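Local atomic coordinates of alpha-catenin-like protein hmp-1 (Caenorhabditis elegans, PDB entry 5H5M), a protein that binds beta-catenin and actin filaments within the cadherin-catenin complex of adherens junctions, and is required for cell migration and shape change in the embryo. Residues Ser175-Val178 against Ile179-Ala183; Leu226-Thr229 against Ala230-Ile234; Asn212-Thr215 against Tyr216-Trp220. One frame throughout, in Å; residues are numbered along the deposited sequence.

Contact 1 of 3, residues Ser175-Val178 against Ile179-Ala183; sequences SVSV and IQHTA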
ATOM      1  N   SER A 175      -5.748  15.598   7.970  1.00 22.51           N
ATOM      2  CA  SER A 175      -4.678  14.635   7.722  1.00 22.59           C
ATOM      3  C   SER A 175      -4.154  14.789   6.299  1.00 25.22           C
ATOM      4  O   SER A 175      -2.945  14.776   6.073  1.00 24.67           O
ATOM      5  CB  SER A 175      -5.149  13.199   7.963  1.00 19.93           C
ATOM      6  OG  SER A 175      -5.377  12.946   9.341  1.00 21.35           O
ATOM      7  N   VAL A 176      -5.072  14.948   5.349  1.00 24.48           N
ATOM      8  CA  VAL A 176      -4.711  15.163   3.951  1.00 21.35           C
ATOM      9  C   VAL A 176      -3.822  16.395   3.810  1.00 19.28           C
ATOM     10  O   VAL A 176      -2.848  16.390   3.058  1.00 28.41           O
ATOM     11  CB  VAL A 176      -5.971  15.311   3.059  1.00 35.46           C
ATOM     12  CG1 VAL A 176      -5.643  16.044   1.756  1.00 19.41           C
ATOM     13  CG2 VAL A 176      -6.587  13.946   2.775  1.00 18.17           C
ATOM     14  N   SER A 177      -4.148  17.444   4.555  1.00 21.10           N
ATOM     15  CA  SER A 177      -3.359  18.668   4.516  1.00 36.68           C
ATOM     16  C   SER A 177      -1.914  18.410   4.938  1.00 37.58           C
ATOM     17  O   SER A 177      -0.979  18.855   4.271  1.00 28.67           O
ATOM     18  CB  SER A 177      -3.983  19.736   5.408  1.00 24.84           C
ATOM     19  OG  SER A 177      -3.174  20.897   5.432  1.00 26.30           O
ATOM     20  N   VAL A 178      -1.738  17.683   6.040  1.00 31.72           N
ATOM     21  CA  VAL A 178      -0.406  17.339   6.528  1.00 25.07           C
ATOM     22  C   VAL A 178       0.337  16.455   5.527  1.00 21.53           C
ATOM     23  O   VAL A 178       1.514  16.680   5.242  1.00 30.32           O
ATOM     24  CB  VAL A 178      -0.474  16.623   7.895  1.00 29.95           C
ATOM     25  CG1 VAL A 178       0.872  15.987   8.242  1.00 24.72           C
ATOM     26  CG2 VAL A 178      -0.911  17.594   8.982  1.00 23.89           C
ATOM     27  N   ILE A 179      -0.361  15.462   4.988  1.00 18.69           N
ATOM     28  CA  ILE A 179       0.215  14.548   4.007  1.00 23.16           C
ATOM     29  C   ILE A 179       0.709  15.278   2.758  1.00 26.99           C
ATOM     30  O   ILE A 179       1.808  15.010   2.267  1.00 23.84           O
ATOM     31  CB  ILE A 179      -0.806  13.467   3.595  1.00 26.75           C
ATOM     32  CG1 ILE A 179      -1.090  12.537   4.779  1.00 24.15           C
ATOM     33  CG2 ILE A 179      -0.301  12.670   2.394  1.00 20.00           C
ATOM     34  CD1 ILE A 179      -2.266  11.617   4.573  1.00 17.88           C
ATOM     35  N   GLN A 180      -0.097  16.204   2.252  1.00 19.00           N
ATOM     36  CA  GLN A 180       0.262  16.926   1.038  1.00 21.84           C
ATOM     37  C   GLN A 180       1.441  17.872   1.264  1.00 23.10           C
ATOM     38  O   GLN A 180       2.334  17.963   0.420  1.00 27.27           O
ATOM     39  CB  GLN A 180      -0.942  17.691   0.493  1.00 24.12           C
ATOM     40  CG  GLN A 180      -1.973  16.777  -0.149  1.00 33.41           C
ATOM     41  CD  GLN A 180      -3.219  17.503  -0.599  1.00 49.09           C
ATOM     42  OE1 GLN A 180      -3.600  18.523  -0.026  1.00 64.63           O
ATOM     43  NE2 GLN A 180      -3.868  16.973  -1.629  1.00 60.47           N
ATOM     44  N   HIS A 181       1.447  18.571   2.399  1.00 22.72           N
ATOM     45  CA  HIS A 181       2.561  19.455   2.734  1.00 28.24           C
ATOM     46  C   HIS A 181       3.856  18.666   2.925  1.00 33.61           C
ATOM     47  O   HIS A 181       4.918  19.061   2.433  1.00 30.26           O
ATOM     48  CB  HIS A 181       2.262  20.268   3.994  1.00 33.74           C
ATOM     49  CG  HIS A 181       1.211  21.321   3.803  1.00 58.89           C
ATOM     50  ND1 HIS A 181      -0.138  21.051   3.885  1.00 69.63           N
ATOM     51  CD2 HIS A 181       1.317  22.640   3.525  1.00 52.80           C
ATOM     52  CE1 HIS A 181      -0.819  22.164   3.673  1.00 62.40           C
ATOM     53  NE2 HIS A 181       0.038  23.143   3.450  1.00 52.18           N
ATOM     54  N   THR A 182       3.754  17.544   3.629  1.00 26.65           N
ATOM     55  CA  THR A 182       4.903  16.688   3.889  1.00 24.31           C
ATOM     56  C   THR A 182       5.448  16.099   2.593  1.00 24.32           C
ATOM     57  O   THR A 182       6.660  16.019   2.403  1.00 29.71           O
ATOM     58  CB  THR A 182       4.541  15.553   4.865  1.00 21.96           C
ATOM     59  OG1 THR A 182       3.948  16.109   6.045  1.00 23.21           O
ATOM     60  CG2 THR A 182       5.780  14.752   5.245  1.00 21.05           C
ATOM     61  N   ALA A 183       4.550  15.709   1.693  1.00 15.50           N
ATOM     62  CA  ALA A 183       4.955  15.158   0.402  1.00 20.02           C
ATOM     63  C   ALA A 183       5.719  16.191  -0.425  1.00 21.55           C
ATOM     64  O   ALA A 183       6.740  15.870  -1.038  1.00 29.23           O
ATOM     65  CB  ALA A 183       3.746  14.654  -0.368  1.00 14.63           C
TER
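Near the start of helix 173-202 of the M domain, two successive turns join through T182 and V178, I179 and S175, and Q180 and V176. V178 O accepts from two donors of T182, OG1 at 2.6 Å and the backbone N at 2.9 Å. They arrive from opposite faces of the carbonyl plane, with OG1 lying 39° out of it. The hydroxyl sits beside its own backbone N (chi1 -53°), which directs it back toward V178 O, the i to i-4 hydroxyl-to-carbonyl bond often made by threonine within helices. The side chains of V178 and T182 run alongside each other.

In the helical bundle of this vinculin-family domain the same helix lies against helix 207-233. I179 and T182 supply the inward side, I179 touching L227. From I179 the backbone N bonds to S175 O at 2.9 Å with an N-H...O angle of 166°, and CG1 rests 3.2 Å from that same oxygen. On another side of the helix the Q180 chain, extended beyond CG, lays its amide beside V176, with CG1 of V176 3.7 Å from OE1 of Q180. Q180 N also bonds to V176 O at 2.9 Å.

Contact 2 of 3, residues Leu226-Thr229 against Ala230-Ile234; sequences LLTT and ALDNI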
ATOM      1  N   LEU A 226       6.976  11.099   9.662  1.00 24.81           N
ATOM      2  CA  LEU A 226       5.759  11.894   9.718  1.00 28.54           C
ATOM      3  C   LEU A 226       4.760  11.438   8.654  1.00 23.25           C
ATOM      4  O   LEU A 226       3.583  11.232   8.939  1.00 25.08           O
ATOM      5  CB  LEU A 226       6.094  13.377   9.533  1.00 30.83           C
ATOM      6  CG  LEU A 226       4.920  14.339   9.357  1.00 32.87           C
ATOM      7  CD1 LEU A 226       4.006  14.207  10.541  1.00 34.74           C
ATOM      8  CD2 LEU A 226       5.398  15.775   9.227  1.00 35.55           C
ATOM      9  N   LEU A 227       5.243  11.279   7.428  1.00 20.60           N
ATOM     10  CA  LEU A 227       4.392  10.915   6.304  1.00 20.45           C
ATOM     11  C   LEU A 227       3.817   9.513   6.472  1.00 26.54           C
ATOM     12  O   LEU A 227       2.642   9.273   6.185  1.00 24.99           O
ATOM     13  CB  LEU A 227       5.175  11.008   4.993  1.00 25.16           C
ATOM     14  CG  LEU A 227       4.472  10.443   3.758  1.00 22.71           C
ATOM     15  CD1 LEU A 227       3.202  11.221   3.472  1.00 16.22           C
ATOM     16  CD2 LEU A 227       5.396  10.443   2.546  1.00 20.24           C
ATOM     17  N   THR A 228       4.653   8.593   6.940  1.00 22.97           N
ATOM     18  CA  THR A 228       4.236   7.211   7.139  1.00 26.47           C
ATOM     19  C   THR A 228       3.140   7.137   8.190  1.00 25.59           C
ATOM     20  O   THR A 228       2.147   6.426   8.020  1.00 20.93           O
ATOM     21  CB  THR A 228       5.414   6.317   7.564  1.00 25.93           C
ATOM     22  OG1 THR A 228       6.499   6.484   6.644  1.00 23.58           O
ATOM     23  CG2 THR A 228       4.990   4.855   7.589  1.00 18.65           C
ATOM     24  N   THR A 229       3.317   7.888   9.271  1.00 25.23           N
ATOM     25  CA  THR A 229       2.329   7.934  10.336  1.00 24.08           C
ATOM     26  C   THR A 229       1.011   8.506   9.821  1.00 30.22           C
ATOM     27  O   THR A 229      -0.059   7.954  10.078  1.00 35.89           O
ATOM     28  CB  THR A 229       2.814   8.779  11.521  1.00 23.00           C
ATOM     29  OG1 THR A 229       4.023   8.217  12.040  1.00 38.58           O
ATOM     30  CG2 THR A 229       1.765   8.786  12.623  1.00 25.31           C
ATOM     31  N   ALA A 230       1.096   9.612   9.089  1.00 18.23           N
ATOM     32  CA  ALA A 230      -0.100  10.268   8.571  1.00 29.39           C
ATOM     33  C   ALA A 230      -0.883   9.350   7.627  1.00 23.67           C
ATOM     34  O   ALA A 230      -2.113   9.300   7.687  1.00 25.27           O
ATOM     35  CB  ALA A 230       0.272  11.561   7.873  1.00 20.36           C
ATOM     36  N   LEU A 231      -0.169   8.614   6.778  1.00 25.70           N
ATOM     37  CA  LEU A 231      -0.791   7.678   5.839  1.00 29.68           C
ATOM     38  C   LEU A 231      -1.485   6.504   6.528  1.00 28.02           C
ATOM     39  O   LEU A 231      -2.551   6.068   6.092  1.00 29.40           O
ATOM     40  CB  LEU A 231       0.246   7.142   4.848  1.00 20.41           C
ATOM     41  CG  LEU A 231       0.608   8.081   3.699  1.00 19.56           C
ATOM     42  CD1 LEU A 231       1.693   7.466   2.846  1.00 21.80           C
ATOM     43  CD2 LEU A 231      -0.618   8.399   2.856  1.00 18.59           C
ATOM     44  N   ASP A 232      -0.878   5.985   7.591  1.00 23.92           N
ATOM     45  CA  ASP A 232      -1.496   4.908   8.362  1.00 23.62           C
ATOM     46  C   ASP A 232      -2.804   5.385   8.993  1.00 21.22           C
ATOM     47  O   ASP A 232      -3.715   4.595   9.227  1.00 25.97           O
ATOM     48  CB  ASP A 232      -0.544   4.389   9.449  1.00 26.98           C
ATOM     49  CG  ASP A 232       0.668   3.668   8.874  1.00 39.42           C
ATOM     50  OD1 ASP A 232       0.584   3.176   7.729  1.00 39.69           O
ATOM     51  OD2 ASP A 232       1.704   3.586   9.573  1.00 37.22           O
ATOM     52  N   ASN A 233      -2.890   6.686   9.255  1.00 20.99           N
ATOM     53  CA  ASN A 233      -4.071   7.270   9.882  1.00 25.14           C
ATOM     54  C   ASN A 233      -5.252   7.463   8.930  1.00 26.71           C
ATOM     55  O   ASN A 233      -6.383   7.632   9.379  1.00 31.33           O
ATOM     56  CB  ASN A 233      -3.714   8.610  10.526  1.00 20.57           C
ATOM     57  CG  ASN A 233      -3.332   8.465  11.982  1.00 27.94           C
ATOM     58  OD1 ASN A 233      -2.187   8.699  12.365  1.00 34.52           O
ATOM     59  ND2 ASN A 233      -4.297   8.073  12.807  1.00 29.98           N
ATOM     60  N   ILE A 234      -4.994   7.448   7.625  1.00 24.86           N
ATOM     61  CA  ILE A 234      -6.078   7.518   6.648  1.00 25.51           C
ATOM     62  C   ILE A 234      -6.237   6.167   5.954  1.00 26.13           C
ATOM     63  O   ILE A 234      -6.829   6.068   4.879  1.00 34.82           O
ATOM     64  CB  ILE A 234      -5.845   8.626   5.595  1.00 28.69           C
ATOM     65  CG1 ILE A 234      -4.615   8.324   4.736  1.00 23.73           C
ATOM     66  CG2 ILE A 234      -5.711   9.990   6.262  1.00 16.97           C
ATOM     67  CD1 ILE A 234      -4.580   9.125   3.444  1.00 24.65           C
TER
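L227 and L231 pack side by side, four residues apart, late in helix 207-233, an i/i+4 apolar pair in the helical bundle of the M domain. CD1 of L227 lies 4.1 Å from CG of L231. L227 carries CG opposite its backbone N (chi1 171°), whereas L231 swings CG back beside its own N (chi1 -79°), and this brings the two branched ends together. F123 touches both leucines, and helix 142-166 adds A163 against L227 and S166 against L231.

Of the backbone hydrogen bonds between the two segments, N233 N to T229 O is the least straight, with an N-H...O angle of 135° at 3.2 Å. L231 N to L227 O measures 2.9 Å and D232 N to T228 O 3.1 Å.

Among the polar side chains, the hydroxyls of T228 and T229 bond back to V224 O and R225 O. The D232 carboxylate forms a salt bridge through OD1 with R289 of helix 276-300, linking two helices. That carboxylate lies alongside T228, with D232 OD2 4.0 Å from the methyl CG2 of T228.

Contact 3 of 3, residues Asn212-Thr215 against Tyr216-Trp220; sequences NMET and YKNAW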
ATOM      1  N   ASN A 212      27.172  17.466   7.245  1.00 43.90           N
ATOM      2  CA  ASN A 212      26.157  17.948   6.316  1.00 38.02           C
ATOM      3  C   ASN A 212      25.284  16.811   5.804  1.00 34.58           C
ATOM      4  O   ASN A 212      24.080  16.980   5.627  1.00 38.87           O
ATOM      5  CB  ASN A 212      26.798  18.686   5.139  1.00 39.00           C
ATOM      6  CG  ASN A 212      25.776  19.120   4.099  1.00 41.01           C
ATOM      7  OD1 ASN A 212      25.108  20.144   4.256  1.00 37.51           O
ATOM      8  ND2 ASN A 212      25.654  18.343   3.030  1.00 30.32           N
ATOM      9  N   MET A 213      25.890  15.651   5.570  1.00 35.70           N
ATOM     10  CA  MET A 213      25.123  14.480   5.163  1.00 40.38           C
ATOM     11  C   MET A 213      24.160  14.072   6.266  1.00 38.05           C
ATOM     12  O   MET A 213      22.994  13.780   6.010  1.00 30.60           O
ATOM     13  CB  MET A 213      26.036  13.300   4.818  1.00 41.47           C
ATOM     14  CG  MET A 213      25.269  12.113   4.247  1.00 30.00           C
ATOM     15  SD  MET A 213      24.580  12.499   2.622  1.00 34.95           S
ATOM     16  CE  MET A 213      23.012  11.646   2.666  1.00 48.48           C
ATOM     17  N   GLU A 214      24.660  14.064   7.498  1.00 36.64           N
ATOM     18  CA  GLU A 214      23.874  13.614   8.638  1.00 39.20           C
ATOM     19  C   GLU A 214      22.720  14.566   8.931  1.00 40.28           C
ATOM     20  O   GLU A 214      21.644  14.136   9.349  1.00 35.15           O
ATOM     21  CB  GLU A 214      24.768  13.460   9.873  1.00 43.96           C
ATOM     22  CG  GLU A 214      24.400  12.279  10.770  1.00 47.93           C
ATOM     23  CD  GLU A 214      24.741  10.928  10.153  1.00 60.62           C
ATOM     24  OE1 GLU A 214      25.253  10.885   9.011  1.00 61.36           O
ATOM     25  OE2 GLU A 214      24.495   9.900  10.817  1.00 72.66           O
ATOM     26  N   THR A 215      22.945  15.857   8.708  1.00 32.63           N
ATOM     27  CA  THR A 215      21.889  16.848   8.865  1.00 39.59           C
ATOM     28  C   THR A 215      20.749  16.566   7.884  1.00 35.19           C
ATOM     29  O   THR A 215      19.573  16.582   8.257  1.00 34.92           O
ATOM     30  CB  THR A 215      22.423  18.280   8.656  1.00 39.54           C
ATOM     31  OG1 THR A 215      23.285  18.629   9.746  1.00 39.67           O
ATOM     32  CG2 THR A 215      21.277  19.283   8.589  1.00 38.81           C
ATOM     33  N   TYR A 216      21.108  16.295   6.633  1.00 27.85           N
ATOM     34  CA  TYR A 216      20.127  15.964   5.604  1.00 26.92           C
ATOM     35  C   TYR A 216      19.472  14.617   5.857  1.00 30.50           C
ATOM     36  O   TYR A 216      18.273  14.450   5.629  1.00 37.16           O
ATOM     37  CB  TYR A 216      20.778  15.977   4.218  1.00 26.68           C
ATOM     38  CG  TYR A 216      20.792  17.351   3.602  1.00 31.35           C
ATOM     39  CD1 TYR A 216      19.724  17.799   2.838  1.00 23.73           C
ATOM     40  CD2 TYR A 216      21.860  18.215   3.808  1.00 28.64           C
ATOM     41  CE1 TYR A 216      19.725  19.063   2.282  1.00 27.48           C
ATOM     42  CE2 TYR A 216      21.870  19.482   3.259  1.00 28.51           C
ATOM     43  CZ  TYR A 216      20.799  19.899   2.496  1.00 28.63           C
ATOM     44  OH  TYR A 216      20.801  21.157   1.946  1.00 41.82           O
ATOM     45  N   LYS A 217      20.268  13.659   6.319  1.00 33.43           N
ATOM     46  CA  LYS A 217      19.770  12.325   6.635  1.00 35.83           C
ATOM     47  C   LYS A 217      18.657  12.379   7.671  1.00 29.64           C
ATOM     48  O   LYS A 217      17.594  11.793   7.483  1.00 32.81           O
ATOM     49  CB  LYS A 217      20.908  11.440   7.141  1.00 37.91           C
ATOM     50  CG  LYS A 217      20.455  10.128   7.758  1.00 34.58           C
ATOM     51  CD  LYS A 217      21.560   9.544   8.625  1.00 38.27           C
ATOM     52  CE  LYS A 217      21.105   8.288   9.345  1.00 50.07           C
ATOM     53  NZ  LYS A 217      22.192   7.721  10.192  1.00 51.72           N
ATOM     54  N   ASN A 218      18.906  13.098   8.759  1.00 27.61           N
ATOM     55  CA  ASN A 218      17.954  13.173   9.858  1.00 31.94           C
ATOM     56  C   ASN A 218      16.692  13.950   9.493  1.00 37.14           C
ATOM     57  O   ASN A 218      15.591  13.574   9.894  1.00 41.18           O
ATOM     58  CB  ASN A 218      18.623  13.793  11.087  1.00 31.26           C
ATOM     59  CG  ASN A 218      19.706  12.901  11.664  1.00 46.59           C
ATOM     60  OD1 ASN A 218      19.585  11.675  11.658  1.00 49.94           O
ATOM     61  ND2 ASN A 218      20.779  13.511  12.153  1.00 48.23           N
ATOM     62  N   ALA A 219      16.852  15.027   8.728  1.00 26.12           N
ATOM     63  CA  ALA A 219      15.705  15.799   8.269  1.00 29.37           C
ATOM     64  C   ALA A 219      14.819  14.939   7.374  1.00 30.50           C
ATOM     65  O   ALA A 219      13.592  15.008   7.447  1.00 35.66           O
ATOM     66  CB  ALA A 219      16.156  17.049   7.531  1.00 25.04           C
ATOM     67  N   TRP A 220      15.452  14.117   6.543  1.00 23.84           N
ATOM     68  CA  TRP A 220      14.729  13.234   5.640  1.00 24.99           C
ATOM     69  C   TRP A 220      13.930  12.183   6.407  1.00 29.96           C
ATOM     70  O   TRP A 220      12.724  12.034   6.197  1.00 33.97           O
ATOM     71  CB  TRP A 220      15.693  12.549   4.667  1.00 26.07           C
ATOM     72  CG  TRP A 220      15.009  11.564   3.775  1.00 27.72           C
ATOM     73  CD1 TRP A 220      14.918  10.213   3.958  1.00 21.96           C
ATOM     74  CD2 TRP A 220      14.297  11.854   2.568  1.00 26.75           C
ATOM     75  NE1 TRP A 220      14.204   9.644   2.934  1.00 22.18           N
ATOM     76  CE2 TRP A 220      13.810  10.630   2.065  1.00 23.03           C
ATOM     77  CE3 TRP A 220      14.029  13.029   1.858  1.00 23.80           C
ATOM     78  CZ2 TRP A 220      13.069  10.547   0.889  1.00 17.05           C
ATOM     79  CZ3 TRP A 220      13.294  12.945   0.685  1.00 22.60           C
ATOM     80  CH2 TRP A 220      12.822  11.714   0.213  1.00 16.52           C
TER
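Y216 sets one edge of its ring against N212, four residues earlier on helix 207-233. The oxygen N212 O lies near the ring plane, 3.1 Å from CD2 of Y216, while the amide of the N212 side chain reaches the same edge and puts OD1 3.5 Å from CE2 of Y216. Amide and ring planes are turned 60° apart, so the two flat groups meet at a slant and do not stack. N212 reaches this position with CG opposite its backbone N (chi1 176°). The turn is also closed by Y216 N to N212 O, a hydrogen bond of 3.2 Å. Both residues border helix 173-202, N212 touching A196 and Y216 touching Q192.

E214 and K217, placed more outward, form an i/i+3 salt bridge in which NZ of K217 stands 3.2 Å from OE2 of E214. The ammonium approaches from above the carboxylate, 49° out of its plane. E214 bends at chi2 while the K217 chain stays extended, and the two side chains run side by side, with the carboxylate carbon CD of E214 3.8 Å from the methylene CD of K217.

The buried residues M213 and W220 face neighbouring helices: M213 touches L130 and I134 of helix 128-137, and the W220 ring meets F152 edge-to-face. This is the pattern of an amphipathic helix, here in the helical bundle of a vinculin-family M domain.

Overall arrangement
Contacts 2 and 3 share helix 207-233, with their centres about 21 Å apart and nearest atoms about 7 Å apart, so they sample a late and an earlier part of one helix without touching. Contact 1 lies on the preceding helix 173-202 and packs directly on contact 2, centre to centre about 9 Å. The interface is apolar for the most part: I179 CG1 meets A230 CB at 3.5 Å and I179 CD1 meets I234 CD1 at 3.6 Å, while T182 OG1 lies 3.5 Å from L226 CD2. Contact 3 sits farther from contact 1, with centres about 21 Å apart, but Q192, A196 and A197 of helix 173-202 reach its residues, continuing the same helix pairing.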